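Local coordinates for protein inorganic polyphosphate/ATP-glucomannokinase (PDB 1WOQ) that phosphorylates glucose and mannose, using inorganic polyphosphate or ATP as the phosphoryl donor, and belongs to the ROK family of sugar kinases, at residues 206-220 with 232-244. Residues are numbered along the deposited sequence; the frame is centred on the assembly and turned at random.
Sequences FSHVEFLFSPELFIV and LPNLRLRTPIVPA
Ile241 fills the tight centre of this contact, its CD1 standing 3.7 Å above the middle of the Phe206 ring in a CH-pi contact. With CG1 anti to the backbone N (chi1 -178°), its side chain lies on the sheet face it shares with Phe218 and Val220, meeting Val220 CG2 through CD1 at 3.6 Å and Phe218 CB through CG1. Phe218 is sandwiched: Phe206 CD2 points at the centre of one face, Pro215 CG lies toward the rim of the other, and Thr239 CG2 touches CD1. Leu237 extends this apolar layer, placing CD1 3.6 Å from Phe206 CB. Parallel pairing of strands 217-220 and 241-243 carries the layer. Phe218 N donates to Pro240 O, Val242 N to Phe218 O, Val220 N to Val242 O and Ala244 N to Val220 O. Strand 241-243 thereby becomes an outermost strand of a mixed five-stranded sheet, order 3-2-1-4-5, one of two such sheets in this actin-like ATPase fold; helix 195-213 packs against the face carrying Phe218, Val220 and Ile241. On the opposite face, Ile219 CG2 presses against Ala244 CA at a tight 3.5 Å.

The Glu210 end is polar but closely held. Extended, with CG anti to the backbone N (chi1 168°), Glu210 brings OE1 to Thr239 OG1, which donates at 2.7 Å to its anti side, 24° out of the carboxylate plane. The amides of Arg238 and Thr239 add weak bonds to OE1, and Arg238 N also reaches OE2 weakly. With an alanine here, the Thr239 hydroxyl and both amides would probably lose their carboxylate acceptor, freeing the 237-239 segment from the helix. A water bridges Thr239 OG1 and Pro215 O. The looser, solvent side belongs to Pro240, Val242, Pro243 and the guanidinium of Arg238, which leads outward and forms no salt bridge with Glu210.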
ATOM      1  N   PHE A 206      -4.601   6.772 -16.669  1.00 14.23           N
ATOM      2  CA  PHE A 206      -3.304   7.426 -16.589  1.00 15.11           C
ATOM      3  C   PHE A 206      -3.207   8.726 -17.375  1.00 16.09           C
ATOM      4  O   PHE A 206      -2.547   9.663 -16.927  1.00 14.62           O
ATOM      5  CB  PHE A 206      -2.185   6.466 -17.001  1.00 15.01           C
ATOM      6  CG  PHE A 206      -1.885   5.422 -15.965  1.00 14.74           C
ATOM      7  CD1 PHE A 206      -2.415   4.143 -16.072  1.00 16.57           C
ATOM      8  CD2 PHE A 206      -1.104   5.735 -14.854  1.00 15.07           C
ATOM      9  CE1 PHE A 206      -2.171   3.185 -15.087  1.00 15.54           C
ATOM     10  CE2 PHE A 206      -0.855   4.787 -13.864  1.00 15.73           C
ATOM     11  CZ  PHE A 206      -1.391   3.508 -13.982  1.00 14.64           C
ATOM     12  N   SER A 207      -3.860   8.804 -18.532  1.00 14.67           N
ATOM     13  CA  SER A 207      -3.806  10.045 -19.297  1.00 15.44           C
ATOM     14  C   SER A 207      -4.575  11.134 -18.545  1.00 14.78           C
ATOM     15  O   SER A 207      -4.204  12.305 -18.583  1.00 14.20           O
ATOM     16  CB  SER A 207      -4.377   9.848 -20.713  1.00 16.43           C
ATOM     17  OG  SER A 207      -5.748   9.519 -20.687  1.00 19.47           O
ATOM     18  N   HIS A 208      -5.641  10.751 -17.848  1.00 15.23           N
ATOM     19  CA  HIS A 208      -6.408  11.727 -17.083  1.00 14.46           C
ATOM     20  C   HIS A 208      -5.572  12.233 -15.910  1.00 14.29           C
ATOM     21  O   HIS A 208      -5.474  13.438 -15.685  1.00 14.04           O
ATOM     22  CB  HIS A 208      -7.705  11.115 -16.546  1.00 15.29           C
ATOM     23  CG  HIS A 208      -8.524  12.069 -15.731  1.00 14.37           C
ATOM     24  ND1 HIS A 208      -8.888  11.816 -14.426  1.00 18.37           N
ATOM     25  CD2 HIS A 208      -9.040  13.282 -16.036  1.00 13.79           C
ATOM     26  CE1 HIS A 208      -9.595  12.832 -13.963  1.00 15.91           C
ATOM     27  NE2 HIS A 208      -9.701  13.735 -14.920  1.00 18.82           N
ATOM     28  N   VAL A 209      -4.965  11.310 -15.170  1.00 12.44           N
ATOM     29  CA  VAL A 209      -4.144  11.679 -14.018  1.00 13.38           C
ATOM     30  C   VAL A 209      -2.922  12.482 -14.476  1.00 13.01           C
ATOM     31  O   VAL A 209      -2.448  13.379 -13.779  1.00 13.13           O
ATOM     32  CB  VAL A 209      -3.698  10.417 -13.242  1.00 12.94           C
ATOM     33  CG1 VAL A 209      -2.755  10.796 -12.105  1.00 13.78           C
ATOM     34  CG2 VAL A 209      -4.929   9.699 -12.681  1.00 13.31           C
ATOM     35  N   GLU A 210      -2.426  12.150 -15.662  1.00 13.51           N
ATOM     36  CA  GLU A 210      -1.284  12.837 -16.247  1.00 14.23           C
ATOM     37  C   GLU A 210      -1.657  14.300 -16.483  1.00 14.23           C
ATOM     38  O   GLU A 210      -0.855  15.209 -16.238  1.00 14.32           O
ATOM     39  CB  GLU A 210      -0.915  12.141 -17.561  1.00 16.77           C
ATOM     40  CG  GLU A 210       0.062  12.866 -18.443  1.00 20.42           C
ATOM     41  CD  GLU A 210       0.502  11.993 -19.596  1.00 21.62           C
ATOM     42  OE1 GLU A 210       1.398  11.150 -19.389  1.00 24.64           O
ATOM     43  OE2 GLU A 210      -0.065  12.134 -20.699  1.00 23.19           O
ATOM     44  N   PHE A 211      -2.881  14.529 -16.948  1.00 13.73           N
ATOM     45  CA  PHE A 211      -3.339  15.895 -17.188  1.00 13.76           C
ATOM     46  C   PHE A 211      -3.529  16.618 -15.854  1.00 12.36           C
ATOM     47  O   PHE A 211      -3.242  17.808 -15.730  1.00 12.54           O
ATOM     48  CB  PHE A 211      -4.657  15.896 -17.967  1.00 14.58           C
ATOM     49  CG  PHE A 211      -5.168  17.277 -18.291  1.00 17.87           C
ATOM     50  CD1 PHE A 211      -5.886  18.008 -17.352  1.00 19.16           C
ATOM     51  CD2 PHE A 211      -4.893  17.860 -19.523  1.00 17.65           C
ATOM     52  CE1 PHE A 211      -6.324  19.305 -17.633  1.00 20.09           C
ATOM     53  CE2 PHE A 211      -5.326  19.155 -19.814  1.00 20.47           C
ATOM     54  CZ  PHE A 211      -6.042  19.877 -18.864  1.00 20.57           C
ATOM     55  N   LEU A 212      -4.006  15.888 -14.852  1.00 12.69           N
ATOM     56  CA  LEU A 212      -4.232  16.479 -13.540  1.00 12.22           C
ATOM     57  C   LEU A 212      -2.960  16.913 -12.809  1.00 13.36           C
ATOM     58  O   LEU A 212      -2.963  17.937 -12.127  1.00 14.53           O
ATOM     59  CB  LEU A 212      -5.002  15.500 -12.639  1.00 11.81           C
ATOM     60  CG  LEU A 212      -6.451  15.167 -13.002  1.00 13.48           C
ATOM     61  CD1 LEU A 212      -7.006  14.133 -12.023  1.00 13.07           C
ATOM     62  CD2 LEU A 212      -7.291  16.443 -12.959  1.00 11.66           C
ATOM     63  N   PHE A 213      -1.871  16.163 -12.964  1.00 13.91           N
ATOM     64  CA  PHE A 213      -0.652  16.481 -12.221  1.00 13.50           C
ATOM     65  C   PHE A 213       0.690  16.564 -12.945  1.00 12.86           C
ATOM     66  O   PHE A 213       1.699  16.868 -12.309  1.00 13.17           O
ATOM     67  CB  PHE A 213      -0.512  15.487 -11.063  1.00 13.06           C
ATOM     68  CG  PHE A 213      -1.559  15.643 -10.006  1.00 15.24           C
ATOM     69  CD1 PHE A 213      -1.546  16.750  -9.166  1.00 17.76           C
ATOM     70  CD2 PHE A 213      -2.579  14.709  -9.878  1.00 19.04           C
ATOM     71  CE1 PHE A 213      -2.543  16.930  -8.210  1.00 22.21           C
ATOM     72  CE2 PHE A 213      -3.581  14.880  -8.925  1.00 20.90           C
ATOM     73  CZ  PHE A 213      -3.559  15.994  -8.093  1.00 19.07           C
ATOM     74  N   SER A 214       0.717  16.290 -14.248  1.00 13.66           N
ATOM     75  CA  SER A 214       1.973  16.338 -15.008  1.00 13.09           C
ATOM     76  C   SER A 214       3.115  15.736 -14.198  1.00 13.17           C
ATOM     77  O   SER A 214       4.123  16.395 -13.923  1.00 13.05           O
ATOM     78  CB  SER A 214       2.317  17.785 -15.376  1.00 14.45           C
ATOM     79  OG  SER A 214       1.367  18.312 -16.289  1.00 16.82           O
ATOM     80  N   PRO A 215       2.981  14.462 -13.813  1.00 13.81           N
ATOM     81  CA  PRO A 215       4.048  13.847 -13.025  1.00 14.12           C
ATOM     82  C   PRO A 215       5.331  13.578 -13.797  1.00 14.14           C
ATOM     83  O   PRO A 215       5.341  13.512 -15.032  1.00 14.07           O
ATOM     84  CB  PRO A 215       3.397  12.563 -12.511  1.00 15.09           C
ATOM     85  CG  PRO A 215       2.486  12.190 -13.633  1.00 16.00           C
ATOM     86  CD  PRO A 215       1.875  13.515 -14.048  1.00 13.26           C
ATOM     87  N   GLU A 216       6.415  13.433 -13.050  1.00 13.49           N
ATOM     88  CA  GLU A 216       7.717  13.139 -13.633  1.00 15.45           C
ATOM     89  C   GLU A 216       7.771  11.645 -13.941  1.00 15.04           C
ATOM     90  O   GLU A 216       8.483  11.208 -14.848  1.00 15.04           O
ATOM     91  CB  GLU A 216       8.831  13.472 -12.638  1.00 17.54           C
ATOM     92  CG  GLU A 216       8.891  14.926 -12.199  1.00 21.52           C
ATOM     93  CD  GLU A 216       9.093  15.875 -13.361  1.00 25.98           C
ATOM     94  OE1 GLU A 216       9.942  15.576 -14.229  1.00 26.59           O
ATOM     95  OE2 GLU A 216       8.410  16.921 -13.401  1.00 28.21           O
ATOM     96  N   LEU A 217       7.002  10.868 -13.185  1.00 14.01           N
ATOM     97  CA  LEU A 217       7.002   9.419 -13.340  1.00 12.75           C
ATOM     98  C   LEU A 217       5.779   8.755 -12.721  1.00 12.87           C
ATOM     99  O   LEU A 217       5.241   9.226 -11.723  1.00 13.75           O
ATOM    100  CB  LEU A 217       8.255   8.837 -12.669  1.00 14.02           C
ATOM    101  CG  LEU A 217       8.452   7.319 -12.614  1.00 14.48           C
ATOM    102  CD1 LEU A 217       8.777   6.809 -14.007  1.00 14.37           C
ATOM    103  CD2 LEU A 217       9.584   6.969 -11.645  1.00 15.12           C
ATOM    104  N   PHE A 218       5.352   7.658 -13.337  1.00 13.61           N
ATOM    105  CA  PHE A 218       4.239   6.852 -12.842  1.00 12.70           C
ATOM    106  C   PHE A 218       4.893   5.530 -12.465  1.00 14.03           C
ATOM    107  O   PHE A 218       5.695   5.004 -13.232  1.00 15.11           O
ATOM    108  CB  PHE A 218       3.218   6.555 -13.948  1.00 13.44           C
ATOM    109  CG  PHE A 218       2.142   7.590 -14.103  1.00 12.51           C
ATOM    110  CD1 PHE A 218       1.861   8.124 -15.360  1.00 14.91           C
ATOM    111  CD2 PHE A 218       1.356   7.976 -13.021  1.00 14.40           C
ATOM    112  CE1 PHE A 218       0.811   9.025 -15.540  1.00 15.51           C
ATOM    113  CE2 PHE A 218       0.301   8.875 -13.191  1.00 14.43           C
ATOM    114  CZ  PHE A 218       0.030   9.400 -14.454  1.00 16.08           C
ATOM    115  N   ILE A 219       4.570   5.002 -11.291  1.00 14.11           N
ATOM    116  CA  ILE A 219       5.104   3.711 -10.871  1.00 13.02           C
ATOM    117  C   ILE A 219       3.872   2.860 -10.594  1.00 14.66           C
ATOM    118  O   ILE A 219       3.024   3.241  -9.794  1.00 14.17           O
ATOM    119  CB  ILE A 219       5.946   3.820  -9.587  1.00 14.20           C
ATOM    120  CG1 ILE A 219       7.177   4.695  -9.841  1.00 12.56           C
ATOM    121  CG2 ILE A 219       6.373   2.429  -9.133  1.00 14.24           C
ATOM    122  CD1 ILE A 219       7.971   5.016  -8.587  1.00 16.28           C
ATOM    123  N   VAL A 220       3.765   1.721 -11.268  1.00 14.23           N
ATOM    124  CA  VAL A 220       2.606   0.862 -11.086  1.00 16.28           C
ATOM    125  C   VAL A 220       2.871  -0.279 -10.118  1.00 17.49           C
ATOM    126  O   VAL A 220       3.737  -1.124 -10.353  1.00 17.92           O
ATOM    127  CB  VAL A 220       2.130   0.285 -12.434  1.00 16.02           C
ATOM    128  CG1 VAL A 220       0.878  -0.559 -12.223  1.00 16.58           C
ATOM    129  CG2 VAL A 220       1.849   1.425 -13.414  1.00 18.24           C
ATOM    130  N   LEU A 232       1.297  -2.114 -20.154  1.00 23.79           N
ATOM    131  CA  LEU A 232       2.041  -0.859 -20.229  1.00 23.94           C
ATOM    132  C   LEU A 232       2.538  -0.576 -21.649  1.00 24.69           C
ATOM    133  O   LEU A 232       2.483   0.560 -22.114  1.00 23.40           O
ATOM    134  CB  LEU A 232       3.219  -0.861 -19.249  1.00 24.06           C
ATOM    135  CG  LEU A 232       2.857  -0.889 -17.761  1.00 24.01           C
ATOM    136  CD1 LEU A 232       4.128  -0.700 -16.940  1.00 25.44           C
ATOM    137  CD2 LEU A 232       1.852   0.213 -17.438  1.00 23.13           C
ATOM    138  N   PRO A 233       3.029  -1.607 -22.358  1.00 26.20           N
ATOM    139  CA  PRO A 233       3.513  -1.388 -23.726  1.00 27.31           C
ATOM    140  C   PRO A 233       2.456  -0.791 -24.666  1.00 27.22           C
ATOM    141  O   PRO A 233       2.796  -0.134 -25.648  1.00 26.94           O
ATOM    142  CB  PRO A 233       3.948  -2.785 -24.159  1.00 27.63           C
ATOM    143  CG  PRO A 233       4.434  -3.385 -22.880  1.00 28.41           C
ATOM    144  CD  PRO A 233       3.359  -2.970 -21.900  1.00 27.25           C
ATOM    145  N   ASN A 234       1.181  -1.017 -24.362  1.00 27.11           N
ATOM    146  CA  ASN A 234       0.092  -0.499 -25.192  1.00 26.68           C
ATOM    147  C   ASN A 234      -0.254   0.960 -24.916  1.00 25.84           C
ATOM    148  O   ASN A 234      -0.915   1.612 -25.726  1.00 25.35           O
ATOM    149  CB  ASN A 234      -1.180  -1.329 -25.000  1.00 28.84           C
ATOM    150  CG  ASN A 234      -1.024  -2.755 -25.470  1.00 32.47           C
ATOM    151  OD1 ASN A 234      -0.505  -3.010 -26.557  1.00 33.17           O
ATOM    152  ND2 ASN A 234      -1.490  -3.699 -24.658  1.00 35.32           N
ATOM    153  N   LEU A 235       0.178   1.474 -23.771  1.00 24.22           N
ATOM    154  CA  LEU A 235      -0.135   2.849 -23.412  1.00 22.92           C
ATOM    155  C   LEU A 235       0.666   3.880 -24.196  1.00 23.26           C
ATOM    156  O   LEU A 235       1.783   3.618 -24.641  1.00 24.36           O
ATOM    157  CB  LEU A 235       0.078   3.058 -21.908  1.00 20.43           C
ATOM    158  CG  LEU A 235      -0.685   2.086 -21.001  1.00 18.71           C
ATOM    159  CD1 LEU A 235      -0.427   2.441 -19.537  1.00 17.73           C
ATOM    160  CD2 LEU A 235      -2.172   2.149 -21.309  1.00 19.16           C
ATOM    161  N   ARG A 236       0.067   5.052 -24.368  1.00 23.23           N
ATOM    162  CA  ARG A 236       0.698   6.157 -25.077  1.00 24.68           C
ATOM    163  C   ARG A 236       0.572   7.380 -24.182  1.00 24.09           C
ATOM    164  O   ARG A 236      -0.376   8.158 -24.298  1.00 23.19           O
ATOM    165  CB  ARG A 236      -0.001   6.391 -26.418  1.00 26.04           C
ATOM    166  CG  ARG A 236       0.181   5.248 -27.413  1.00 31.07           C
ATOM    167  CD  ARG A 236       1.634   5.141 -27.868  1.00 33.94           C
ATOM    168  NE  ARG A 236       1.856   4.029 -28.792  1.00 37.70           N
ATOM    169  CZ  ARG A 236       1.939   2.753 -28.430  1.00 38.95           C
ATOM    170  NH1 ARG A 236       1.822   2.408 -27.155  1.00 40.09           N
ATOM    171  NH2 ARG A 236       2.143   1.815 -29.345  1.00 40.01           N
ATOM    172  N   LEU A 237       1.535   7.535 -23.280  1.00 24.49           N
ATOM    173  CA  LEU A 237       1.533   8.639 -22.333  1.00 23.86           C
ATOM    174  C   LEU A 237       2.744   9.541 -22.503  1.00 25.68           C
ATOM    175  O   LEU A 237       3.759   9.139 -23.071  1.00 26.16           O
ATOM    176  CB  LEU A 237       1.524   8.089 -20.907  1.00 22.33           C
ATOM    177  CG  LEU A 237       0.417   7.095 -20.561  1.00 21.18           C
ATOM    178  CD1 LEU A 237       0.710   6.455 -19.212  1.00 20.29           C
ATOM    179  CD2 LEU A 237      -0.925   7.807 -20.553  1.00 21.29           C
ATOM    180  N   ARG A 238       2.634  10.761 -21.996  1.00 25.81           N
ATOM    181  CA  ARG A 238       3.733  11.710 -22.071  1.00 26.55           C
ATOM    182  C   ARG A 238       4.641  11.450 -20.869  1.00 24.44           C
ATOM    183  O   ARG A 238       5.781  11.897 -20.827  1.00 25.79           O
ATOM    184  CB  ARG A 238       3.199  13.144 -22.014  1.00 30.90           C
ATOM    185  CG  ARG A 238       4.207  14.206 -22.429  1.00 38.39           C
ATOM    186  CD  ARG A 238       4.624  14.023 -23.884  1.00 43.41           C
ATOM    187  NE  ARG A 238       5.456  15.119 -24.375  1.00 46.80           N
ATOM    188  CZ  ARG A 238       5.054  16.384 -24.463  1.00 48.68           C
ATOM    189  NH1 ARG A 238       5.881  17.312 -24.926  1.00 49.74           N
ATOM    190  NH2 ARG A 238       3.827  16.721 -24.088  1.00 49.40           N
ATOM    191  N   THR A 239       4.120  10.702 -19.903  1.00 20.99           N
ATOM    192  CA  THR A 239       4.849  10.387 -18.676  1.00 19.11           C
ATOM    193  C   THR A 239       5.438   8.983 -18.690  1.00 18.00           C
ATOM    194  O   THR A 239       4.754   8.022 -19.030  1.00 17.91           O
ATOM    195  CB  THR A 239       3.915  10.464 -17.448  1.00 17.52           C
ATOM    196  OG1 THR A 239       3.189  11.697 -17.475  1.00 21.09           O
ATOM    197  CG2 THR A 239       4.715  10.369 -16.153  1.00 17.63           C
ATOM    198  N   PRO A 240       6.720   8.845 -18.322  1.00 18.57           N
ATOM    199  CA  PRO A 240       7.285   7.496 -18.317  1.00 17.48           C
ATOM    200  C   PRO A 240       6.538   6.695 -17.256  1.00 17.04           C
ATOM    201  O   PRO A 240       6.149   7.235 -16.217  1.00 14.28           O
ATOM    202  CB  PRO A 240       8.755   7.731 -17.969  1.00 20.57           C
ATOM    203  CG  PRO A 240       8.729   9.008 -17.183  1.00 22.23           C
ATOM    204  CD  PRO A 240       7.728   9.847 -17.937  1.00 20.36           C
ATOM    205  N   ILE A 241       6.320   5.415 -17.522  1.00 16.06           N
ATOM    206  CA  ILE A 241       5.594   4.580 -16.578  1.00 16.26           C
ATOM    207  C   ILE A 241       6.286   3.233 -16.450  1.00 16.47           C
ATOM    208  O   ILE A 241       6.557   2.558 -17.446  1.00 18.81           O
ATOM    209  CB  ILE A 241       4.112   4.424 -17.027  1.00 13.13           C
ATOM    210  CG1 ILE A 241       3.338   3.577 -16.014  1.00 14.03           C
ATOM    211  CG2 ILE A 241       4.042   3.828 -18.435  1.00 16.59           C
ATOM    212  CD1 ILE A 241       1.824   3.683 -16.163  1.00 16.33           C
ATOM    213  N   VAL A 242       6.594   2.860 -15.214  1.00 15.95           N
ATOM    214  CA  VAL A 242       7.288   1.611 -14.947  1.00 17.45           C
ATOM    215  C   VAL A 242       6.675   0.856 -13.776  1.00 17.94           C
ATOM    216  O   VAL A 242       6.010   1.439 -12.914  1.00 17.01           O
ATOM    217  CB  VAL A 242       8.780   1.871 -14.619  1.00 16.26           C
ATOM    218  CG1 VAL A 242       9.420   2.716 -15.711  1.00 17.08           C
ATOM    219  CG2 VAL A 242       8.901   2.572 -13.269  1.00 18.43           C
ATOM    220  N   PRO A 243       6.884  -0.463 -13.733  1.00 18.36           N
ATOM    221  CA  PRO A 243       6.327  -1.233 -12.623  1.00 18.91           C
ATOM    222  C   PRO A 243       7.138  -0.971 -11.358  1.00 17.89           C
ATOM    223  O   PRO A 243       8.310  -0.587 -11.426  1.00 16.73           O
ATOM    224  CB  PRO A 243       6.449  -2.672 -13.111  1.00 19.09           C
ATOM    225  CG  PRO A 243       7.692  -2.628 -13.948  1.00 21.88           C
ATOM    226  CD  PRO A 243       7.503  -1.351 -14.734  1.00 20.09           C
ATOM    227  N   ALA A 244       6.508  -1.169 -10.205  1.00 16.83           N
ATOM    228  CA  ALA A 244       7.168  -0.964  -8.921  1.00 16.81           C
ATOM    229  C   ALA A 244       8.257  -2.010  -8.689  1.00 17.38           C
ATOM    230  O   ALA A 244       8.145  -3.149  -9.152  1.00 17.90           O
ATOM    231  CB  ALA A 244       6.138  -1.031  -7.795  1.00 17.64           C
TER
HETATM  232  O   HOH W   1       3.748  14.129 -17.053  1.00 21.96           O